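Local structure of monosaccharide-transporting ATPase (Actinobacillus succinogenes, 5DTE) at residues A[110-114]-A[282-287]; A[145-149]-A[245-249]; A[274-278]-A[295-299]. The protein probably serves as the periplasmic sugar-binding component of an ABC transporter, and holds beta-D-allopyranose in the crystal. All coordinates share one frame; numbering follows the deposited sequence.

Contact 1 of 3, residues A[110-114]-A[282-287]; sequences IPIID and HALKQI
Ile287 N donates to Ala283 O across 2.8 Å, closing the helical turn against which Pro111 packs, and Pro111 CB lies near that same oxygen. The turn belongs to the last part of helix 272-287, which lies on one face of the six-stranded parallel sheet in one of the two alpha/beta lobes of a type I periplasmic binding protein fold. Near the contact the axes of strand 112-114 and this helix come within 8.4 Å, and their N-to-C directions differ by 149°.

The side chains of Pro111 and Ile113 point at the helix, whereas that of Ile112, between them, points away and packs on Phe102 and Ala105 of helix 99-105. Pro111 offers two ring carbons. Its CB meets Gln286 CB at 3.5 Å, while its CG lies 3.9 Å from Ile287 CG1, and so the pyrrolidine is laid against two consecutive residues of the helix. Beyond CG the Gln286 chain is extended and carries the amide alongside Pro111, bringing OE1 to 3.4 Å from Pro111 CB; this is a van der Waals approach to carbon. The same side chain also touches Asn132 on the adjoining strand 132-135.

Two residues further along the chain, Ile113 makes the next contact. It holds CG1 opposite its carbonyl carbon (chi1 -57°), which turns this longer branch toward the helix and brings CG1 within 4.3 Å of Ala283 CB. Ala283 also touches Ala87, and Ile113 touches Val134, so the strands on both sides share this packing. The side chains of Ile113 and His282 cross at about a right angle; the imidazole leads away from the strand, leaving His282 CB as the atom that meets Ile113 CD1, at 4.1 Å.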
loop_
_atom_site.group_PDB
_atom_site.type_symbol
_atom_site.label_atom_id
_atom_site.label_comp_id
_atom_site.label_asym_id
_atom_site.label_seq_id
_atom_site.Cartn_x
_atom_site.Cartn_y
_atom_site.Cartn_z
ATOM N N ILE A 110 16.782 -19.533 -7.260
ATOM C CA ILE A 110 16.060 -19.140 -6.055
ATOM C C ILE A 110 14.708 -18.522 -6.415
ATOM O O ILE A 110 14.655 -17.483 -7.077
ATOM C CB ILE A 110 16.874 -18.114 -5.230
ATOM C CG1 ILE A 110 18.274 -18.649 -4.931
ATOM C CG2 ILE A 110 16.124 -17.700 -3.951
ATOM C CD1 ILE A 110 19.097 -17.750 -3.991
ATOM N N PRO A 111 13.607 -19.180 -6.027
ATOM C CA PRO A 111 12.288 -18.567 -6.219
ATOM C C PRO A 111 12.172 -17.215 -5.512
ATOM O O PRO A 111 12.814 -16.989 -4.484
ATOM C CB PRO A 111 11.323 -19.586 -5.606
ATOM C CG PRO A 111 12.153 -20.796 -5.238
ATOM C CD PRO A 111 13.510 -20.632 -5.840
ATOM N N ILE A 112 11.356 -16.325 -6.060
ATOM C CA ILE A 112 11.317 -14.974 -5.559
ATOM C C ILE A 112 9.965 -14.327 -5.848
ATOM O O ILE A 112 9.484 -14.324 -6.977
ATOM C CB ILE A 112 12.477 -14.141 -6.171
ATOM C CG1 ILE A 112 12.473 -12.712 -5.628
ATOM C CG2 ILE A 112 12.427 -14.137 -7.694
ATOM C CD1 ILE A 112 13.733 -11.932 -5.962
ATOM N N ILE A 113 9.357 -13.792 -4.802
ATOM C CA ILE A 113 8.017 -13.219 -4.869
ATOM C C ILE A 113 8.051 -11.706 -4.776
ATOM O O ILE A 113 8.539 -11.142 -3.802
ATOM C CB ILE A 113 7.093 -13.742 -3.723
ATOM C CG1 ILE A 113 6.992 -15.266 -3.751
ATOM C CG2 ILE A 113 5.719 -13.120 -3.826
ATOM C CD1 ILE A 113 6.939 -15.856 -5.171
ATOM N N ASP A 114 7.507 -11.051 -5.786
ATOM C CA ASP A 114 7.394 -9.608 -5.774
ATOM C C ASP A 114 6.118 -9.203 -4.999
ATOM O O ASP A 114 4.999 -9.349 -5.497
ATOM C CB ASP A 114 7.407 -9.098 -7.221
ATOM C CG ASP A 114 6.881 -7.686 -7.363
ATOM O OD1 ASP A 114 7.135 -6.870 -6.456
ATOM O OD2 ASP A 114 6.207 -7.397 -8.383
ATOM N N HIS A 282 3.394 -18.922 -1.701
ATOM C CA HIS A 282 3.784 -18.934 -3.103
ATOM C C HIS A 282 5.252 -19.267 -3.275
ATOM O O HIS A 282 5.641 -19.904 -4.251
ATOM C CB HIS A 282 3.485 -17.582 -3.753
ATOM C CG HIS A 282 2.108 -17.479 -4.326
ATOM N ND1 HIS A 282 1.747 -16.489 -5.229
ATOM C CD2 HIS A 282 1.000 -18.231 -4.142
ATOM C CE1 HIS A 282 0.487 -16.648 -5.567
ATOM N NE2 HIS A 282 0.002 -17.697 -4.921
ATOM N N ALA A 283 6.070 -18.815 -2.335
ATOM C CA ALA A 283 7.484 -19.173 -2.332
ATOM C C ALA A 283 7.633 -20.687 -2.194
ATOM O O ALA A 283 8.341 -21.320 -2.975
ATOM C CB ALA A 283 8.225 -18.445 -1.200
ATOM N N LEU A 284 6.930 -21.245 -1.205
ATOM C CA LEU A 284 6.972 -22.665 -0.866
ATOM C C LEU A 284 6.592 -23.555 -2.027
ATOM O O LEU A 284 7.180 -24.626 -2.209
ATOM C CB LEU A 284 6.043 -22.961 0.315
ATOM C CG LEU A 284 6.508 -22.365 1.641
ATOM C CD1 LEU A 284 5.453 -22.542 2.713
ATOM C CD2 LEU A 284 7.827 -22.981 2.063
ATOM N N LYS A 285 5.595 -23.118 -2.796
ATOM C CA LYS A 285 5.159 -23.867 -3.967
ATOM C C LYS A 285 6.290 -23.889 -4.971
ATOM O O LYS A 285 6.667 -24.943 -5.462
ATOM C CB LYS A 285 3.898 -23.267 -4.587
ATOM C CG LYS A 285 2.577 -23.735 -3.954
ATOM C CD LYS A 285 1.362 -23.180 -4.733
ATOM C CE LYS A 285 0.056 -23.239 -3.937
ATOM N NZ LYS A 285 -0.761 -22.011 -4.233
ATOM N N GLN A 286 6.855 -22.721 -5.238
ATOM C CA GLN A 286 7.976 -22.609 -6.154
ATOM C C GLN A 286 9.257 -23.301 -5.654
ATOM O O GLN A 286 10.134 -23.619 -6.451
ATOM C CB GLN A 286 8.257 -21.141 -6.446
ATOM C CG GLN A 286 7.525 -20.617 -7.674
ATOM C CD GLN A 286 8.253 -19.478 -8.347
ATOM O OE1 GLN A 286 8.878 -18.632 -7.693
ATOM N NE2 GLN A 286 8.193 -19.457 -9.670
ATOM N N ILE A 287 9.380 -23.537 -4.351
ATOM C CA ILE A 287 10.474 -24.379 -3.864
ATOM C C ILE A 287 10.168 -25.835 -4.205
ATOM O O ILE A 287 11.069 -26.646 -4.423
ATOM C CB ILE A 287 10.707 -24.242 -2.340
ATOM C CG1 ILE A 287 11.263 -22.860 -1.999
ATOM C CG2 ILE A 287 11.665 -25.329 -1.826
ATOM C CD1 ILE A 287 11.521 -22.683 -0.523
#

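Contact 2 of 3, residues A[145-149]-A[245-249]; sequences EAKNL and LVSGY
Helix 145-149 runs almost antiparallel to strand 245-247, their axes 8.8 Å apart at closest and their N-to-C directions 166° apart, with Leu149 CA and Ser247 CA nearest, at 6.6 Å. Glu145 and Leu149, one turn apart on the helix, both point at the strand and meet Leu245 and Ser247, the alternate strand residues that face them.

Glu145 reaches across as an extended chain, CG anti to the backbone N (chi1 172°). Its OE2 accepts a hydrogen bond from Ser247 OG at 3.0 Å, through the anti lone pair, which points away from OE1. The other oxygen, OE1, lies in the plane of the Tyr249 ring at its edge, beside CD1; carboxylate and ring planes are 40° apart. How closely the carboxylate approaches the carbonyl of Gly248 is doubtful in the model. Asn266 touches both Glu145 and Ser247, and Phe221 of strand 219-222 touches them as well, so this polar pair is enclosed within the lobe.

Leu149 forks over the strand. Its CD1 packs on Leu245 CB at 3.6 Å, whereas CD2 lies 3.6 Å from Ser247 OG, giving the hydroxyl an apolar neighbour next to its carboxylate acceptor.

Tyr249 continues toward the sugar, its side chain about 5 Å from the bound allopyranose and in touch with Arg174, a residue of the pocket. A helix packed antiparallel on a strand of the lobe's parallel sheet, with the chain after that strand leading to the ligand cleft, is characteristic of the alpha/beta lobes of type I periplasmic binding proteins.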
loop_
_atom_site.group_PDB
_atom_site.type_symbol
_atom_site.label_atom_id
_atom_site.label_comp_id
_atom_site.label_asym_id
_atom_site.label_seq_id
_atom_site.Cartn_x
_atom_site.Cartn_y
_atom_site.Cartn_z
ATOM N N GLU A 145 -12.637 3.461 -2.884
ATOM C CA GLU A 145 -12.485 4.336 -1.724
ATOM C C GLU A 145 -12.989 5.743 -2.011
ATOM O O GLU A 145 -13.585 6.384 -1.145
ATOM C CB GLU A 145 -11.016 4.404 -1.268
ATOM C CG GLU A 145 -10.739 5.461 -0.164
ATOM C CD GLU A 145 -9.260 5.814 0.013
ATOM O OE1 GLU A 145 -8.372 4.964 -0.223
ATOM O OE2 GLU A 145 -8.976 6.956 0.408
ATOM N N ALA A 146 -12.736 6.240 -3.215
ATOM C CA ALA A 146 -13.211 7.574 -3.566
ATOM C C ALA A 146 -14.727 7.560 -3.668
ATOM O O ALA A 146 -15.417 8.450 -3.171
ATOM C CB ALA A 146 -12.590 8.039 -4.870
ATOM N N LYS A 147 -15.226 6.506 -4.295
ATOM C CA LYS A 147 -16.643 6.357 -4.571
ATOM C C LYS A 147 -17.447 6.405 -3.292
ATOM O O LYS A 147 -18.540 6.965 -3.270
ATOM C CB LYS A 147 -16.914 5.051 -5.321
ATOM C CG LYS A 147 -18.216 5.064 -6.099
ATOM C CD LYS A 147 -18.205 4.047 -7.229
ATOM C CE LYS A 147 -19.556 3.990 -7.919
ATOM N NZ LYS A 147 -20.194 5.334 -7.963
ATOM N N ASN A 148 -16.895 5.838 -2.228
ATOM C CA ASN A 148 -17.579 5.768 -0.946
ATOM C C ASN A 148 -17.681 7.143 -0.285
ATOM O O ASN A 148 -18.717 7.503 0.278
ATOM C CB ASN A 148 -16.853 4.781 -0.038
ATOM C CG ASN A 148 -17.607 4.492 1.243
ATOM O OD1 ASN A 148 -17.310 5.062 2.295
ATOM N ND2 ASN A 148 -18.578 3.582 1.168
ATOM N N LEU A 149 -16.602 7.912 -0.379
ATOM C CA LEU A 149 -16.544 9.273 0.148
ATOM C C LEU A 149 -17.379 10.243 -0.692
ATOM O O LEU A 149 -17.979 11.178 -0.153
ATOM C CB LEU A 149 -15.089 9.746 0.200
ATOM C CG LEU A 149 -14.763 11.203 0.547
ATOM C CD1 LEU A 149 -14.859 11.436 2.054
ATOM C CD2 LEU A 149 -13.389 11.612 -0.010
ATOM N N LEU A 245 -15.047 15.189 5.398
ATOM C CA LEU A 245 -14.909 13.751 5.567
ATOM C C LEU A 245 -13.655 13.239 4.863
ATOM O O LEU A 245 -13.343 13.638 3.744
ATOM C CB LEU A 245 -16.153 13.032 5.052
ATOM C CG LEU A 245 -17.466 13.628 5.557
ATOM C CD1 LEU A 245 -18.677 12.860 4.999
ATOM C CD2 LEU A 245 -17.466 13.670 7.075
ATOM N N VAL A 246 -12.944 12.345 5.537
ATOM C CA VAL A 246 -11.643 11.878 5.090
ATOM C C VAL A 246 -11.714 10.371 4.794
ATOM O O VAL A 246 -12.381 9.627 5.516
ATOM C CB VAL A 246 -10.566 12.221 6.170
ATOM C CG1 VAL A 246 -9.163 11.720 5.800
ATOM C CG2 VAL A 246 -10.562 13.729 6.432
ATOM N N SER A 247 -11.069 9.943 3.709
ATOM C CA SER A 247 -10.892 8.519 3.426
ATOM C C SER A 247 -9.403 8.158 3.374
ATOM O O SER A 247 -8.571 8.951 2.906
ATOM C CB SER A 247 -11.578 8.137 2.113
ATOM O OG SER A 247 -11.127 8.966 1.060
ATOM N N GLY A 248 -9.071 6.961 3.859
ATOM C CA GLY A 248 -7.699 6.491 3.862
ATOM C C GLY A 248 -7.542 5.152 3.179
ATOM O O GLY A 248 -8.465 4.660 2.534
ATOM N N TYR A 249 -6.370 4.546 3.341
ATOM C CA TYR A 249 -6.035 3.328 2.599
ATOM C C TYR A 249 -4.952 2.528 3.300
ATOM O O TYR A 249 -3.856 3.048 3.462
ATOM C CB TYR A 249 -5.568 3.680 1.191
ATOM C CG TYR A 249 -5.602 2.534 0.216
ATOM C CD1 TYR A 249 -6.578 2.480 -0.783
ATOM C CD2 TYR A 249 -4.667 1.507 0.280
ATOM C CE1 TYR A 249 -6.625 1.431 -1.690
ATOM C CE2 TYR A 249 -4.705 0.442 -0.631
ATOM C CZ TYR A 249 -5.685 0.419 -1.616
ATOM O OH TYR A 249 -5.732 -0.618 -2.518
#

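Contact 3 of 3, residues A[274-278]-A[295-299]; sequences KQVAI and VYYVD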
loop_
_atom_site.group_PDB
_atom_site.type_symbol
_atom_site.label_atom_id
_atom_site.label_comp_id
_atom_site.label_asym_id
_atom_site.label_seq_id
_atom_site.Cartn_x
_atom_site.Cartn_y
_atom_site.Cartn_z
ATOM N N LYS A 274 -2.813 -11.445 4.932
ATOM C CA LYS A 274 -3.204 -12.411 3.900
ATOM C C LYS A 274 -2.271 -12.321 2.689
ATOM O O LYS A 274 -1.856 -13.340 2.125
ATOM C CB LYS A 274 -4.642 -12.179 3.466
ATOM C CG LYS A 274 -5.141 -13.153 2.387
ATOM C CD LYS A 274 -6.633 -12.905 2.053
ATOM C CE LYS A 274 -7.123 -13.602 0.768
ATOM N NZ LYS A 274 -7.087 -15.074 0.839
ATOM N N GLN A 275 -1.948 -11.092 2.297
ATOM C CA GLN A 275 -0.973 -10.858 1.241
ATOM C C GLN A 275 0.337 -11.598 1.498
ATOM O O GLN A 275 0.711 -12.507 0.757
ATOM C CB GLN A 275 -0.679 -9.372 1.106
ATOM C CG GLN A 275 -1.741 -8.570 0.404
ATOM C CD GLN A 275 -1.221 -7.208 -0.049
ATOM O OE1 GLN A 275 -0.016 -7.011 -0.251
ATOM N NE2 GLN A 275 -2.129 -6.267 -0.214
ATOM N N VAL A 276 1.037 -11.200 2.554
ATOM C CA VAL A 276 2.338 -11.779 2.853
ATOM C C VAL A 276 2.204 -13.263 3.205
ATOM O O VAL A 276 3.159 -14.019 3.088
ATOM C CB VAL A 276 3.031 -11.017 3.988
ATOM C CG1 VAL A 276 2.245 -11.145 5.281
ATOM C CG2 VAL A 276 4.473 -11.484 4.153
ATOM N N ALA A 277 1.011 -13.690 3.610
ATOM C CA ALA A 277 0.779 -15.113 3.811
ATOM C C ALA A 277 0.791 -15.801 2.464
ATOM O O ALA A 277 1.485 -16.799 2.297
ATOM C CB ALA A 277 -0.519 -15.368 4.532
ATOM N N ILE A 278 0.048 -15.264 1.496
ATOM C CA ILE A 278 0.085 -15.813 0.133
ATOM C C ILE A 278 1.501 -15.747 -0.451
ATOM O O ILE A 278 1.929 -16.674 -1.125
ATOM C CB ILE A 278 -0.909 -15.102 -0.823
ATOM C CG1 ILE A 278 -2.266 -15.811 -0.800
ATOM C CG2 ILE A 278 -0.405 -15.135 -2.253
ATOM C CD1 ILE A 278 -3.094 -15.590 0.456
ATOM N N VAL A 295 0.190 -13.242 -11.214
ATOM C CA VAL A 295 -0.398 -12.182 -10.391
ATOM C C VAL A 295 -1.443 -12.741 -9.430
ATOM O O VAL A 295 -2.223 -13.602 -9.793
ATOM C CB VAL A 295 -1.069 -11.101 -11.247
ATOM C CG1 VAL A 295 -1.452 -9.889 -10.383
ATOM C CG2 VAL A 295 -0.158 -10.685 -12.374
ATOM N N TYR A 296 -1.455 -12.253 -8.199
ATOM C CA TYR A 296 -2.497 -12.628 -7.251
ATOM C C TYR A 296 -2.884 -11.358 -6.496
ATOM O O TYR A 296 -2.067 -10.737 -5.797
ATOM C CB TYR A 296 -2.027 -13.764 -6.315
ATOM C CG TYR A 296 -2.957 -14.125 -5.169
ATOM C CD1 TYR A 296 -3.720 -15.297 -5.195
ATOM C CD2 TYR A 296 -3.061 -13.297 -4.046
ATOM C CE1 TYR A 296 -4.576 -15.623 -4.135
ATOM C CE2 TYR A 296 -3.905 -13.606 -2.995
ATOM C CZ TYR A 296 -4.655 -14.766 -3.038
ATOM O OH TYR A 296 -5.473 -15.041 -1.964
ATOM N N TYR A 297 -4.140 -10.974 -6.696
ATOM C CA TYR A 297 -4.775 -9.830 -6.059
ATOM C C TYR A 297 -5.703 -10.301 -4.942
ATOM O O TYR A 297 -6.741 -10.902 -5.222
ATOM C CB TYR A 297 -5.600 -9.026 -7.068
ATOM C CG TYR A 297 -4.848 -8.147 -8.043
ATOM C CD1 TYR A 297 -3.758 -7.394 -7.638
ATOM C CD2 TYR A 297 -5.251 -8.057 -9.375
ATOM C CE1 TYR A 297 -3.077 -6.577 -8.532
ATOM C CE2 TYR A 297 -4.573 -7.252 -10.278
ATOM C CZ TYR A 297 -3.484 -6.514 -9.848
ATOM O OH TYR A 297 -2.810 -5.697 -10.727
ATOM N N VAL A 298 -5.328 -10.029 -3.692
ATOM C CA VAL A 298 -6.221 -10.205 -2.553
ATOM C C VAL A 298 -7.423 -9.288 -2.774
ATOM O O VAL A 298 -7.294 -8.258 -3.455
ATOM C CB VAL A 298 -5.491 -9.897 -1.212
ATOM C CG1 VAL A 298 -6.400 -9.238 -0.210
ATOM C CG2 VAL A 298 -4.929 -11.159 -0.625
ATOM N N ASP A 299 -8.590 -9.669 -2.254
ATOM C CA ASP A 299 -9.777 -8.823 -2.401
ATOM C C ASP A 299 -9.998 -7.904 -1.200
ATOM O O ASP A 299 -10.378 -8.354 -0.125
ATOM C CB ASP A 299 -11.010 -9.689 -2.665
ATOM C CG ASP A 299 -10.949 -10.365 -4.028
ATOM O OD1 ASP A 299 -10.507 -9.699 -4.991
ATOM O OD2 ASP A 299 -11.327 -11.554 -4.135
#
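One face of the Tyr296 ring carries Ile278, whose CG2 stands 3.9 Å from the ring centroid and 20° off the normal, a CH-pi contact displaced toward the rim. The isoleucine spans more of the ring than this one methyl: CG1 reaches CZ of Tyr296 at 3.4 Å, and CD1 extends to its hydroxyl, the two side chains crossing at about a right angle. The ring's OH receives a weak hydrogen bond from Lys274 NZ, 3.2 Å long.

Helix 272-287 lies here beside strand 295-297, a weakly bonded outermost strand of the six-stranded sheet; Tyr296 and Val298 bond through the backbone to Gly135, at the end of strand 132-135. Ile278 and Tyr296 both also touch Val134, so the packing extends one strand inward. Beyond Val298 the chain runs on to strand 301-303, which pairs with strand 267-269, probably in the hinge region of the two-lobed type I periplasmic binding protein fold.

Lys274 first runs past Val298, its CG 3.6 Å from Val298 CG2 and its CD and CE similarly close, and then bends at its last torsion (chi4 64°), turning NZ toward the tyrosine hydroxyl. Val298 CG2 also meets Gln275 CG, at 4.2 Å. The amide of Gln275 is directed elsewhere: NE2 donates to the backbone oxygen of Gln270, a residue of the allopyranose pocket, and the side chain also touches Tyr40, another residue lining that pocket.

From the N terminus, after strands 28-33, 58-63 and 87-90, the chain adds strand 112-115 to the six-stranded sheet; contact 1 closes 168 residues later, on helix 272-287. Much of the intervening chain builds the other lobe, and within it contact 2 closes its own loop by bringing strand 245-247 against helix 138-152. Contact 3 opens at 274-278, before contact 1 closes at 282-287, and closes only at 295-299, so these two cross. Both use helix 272-287 on the same sheet, and they touch where His282 CE1 meets Tyr296 CB at 3.9 Å. Contact 2 stands apart in the other lobe, its centre about 35 Å from that of contact 1.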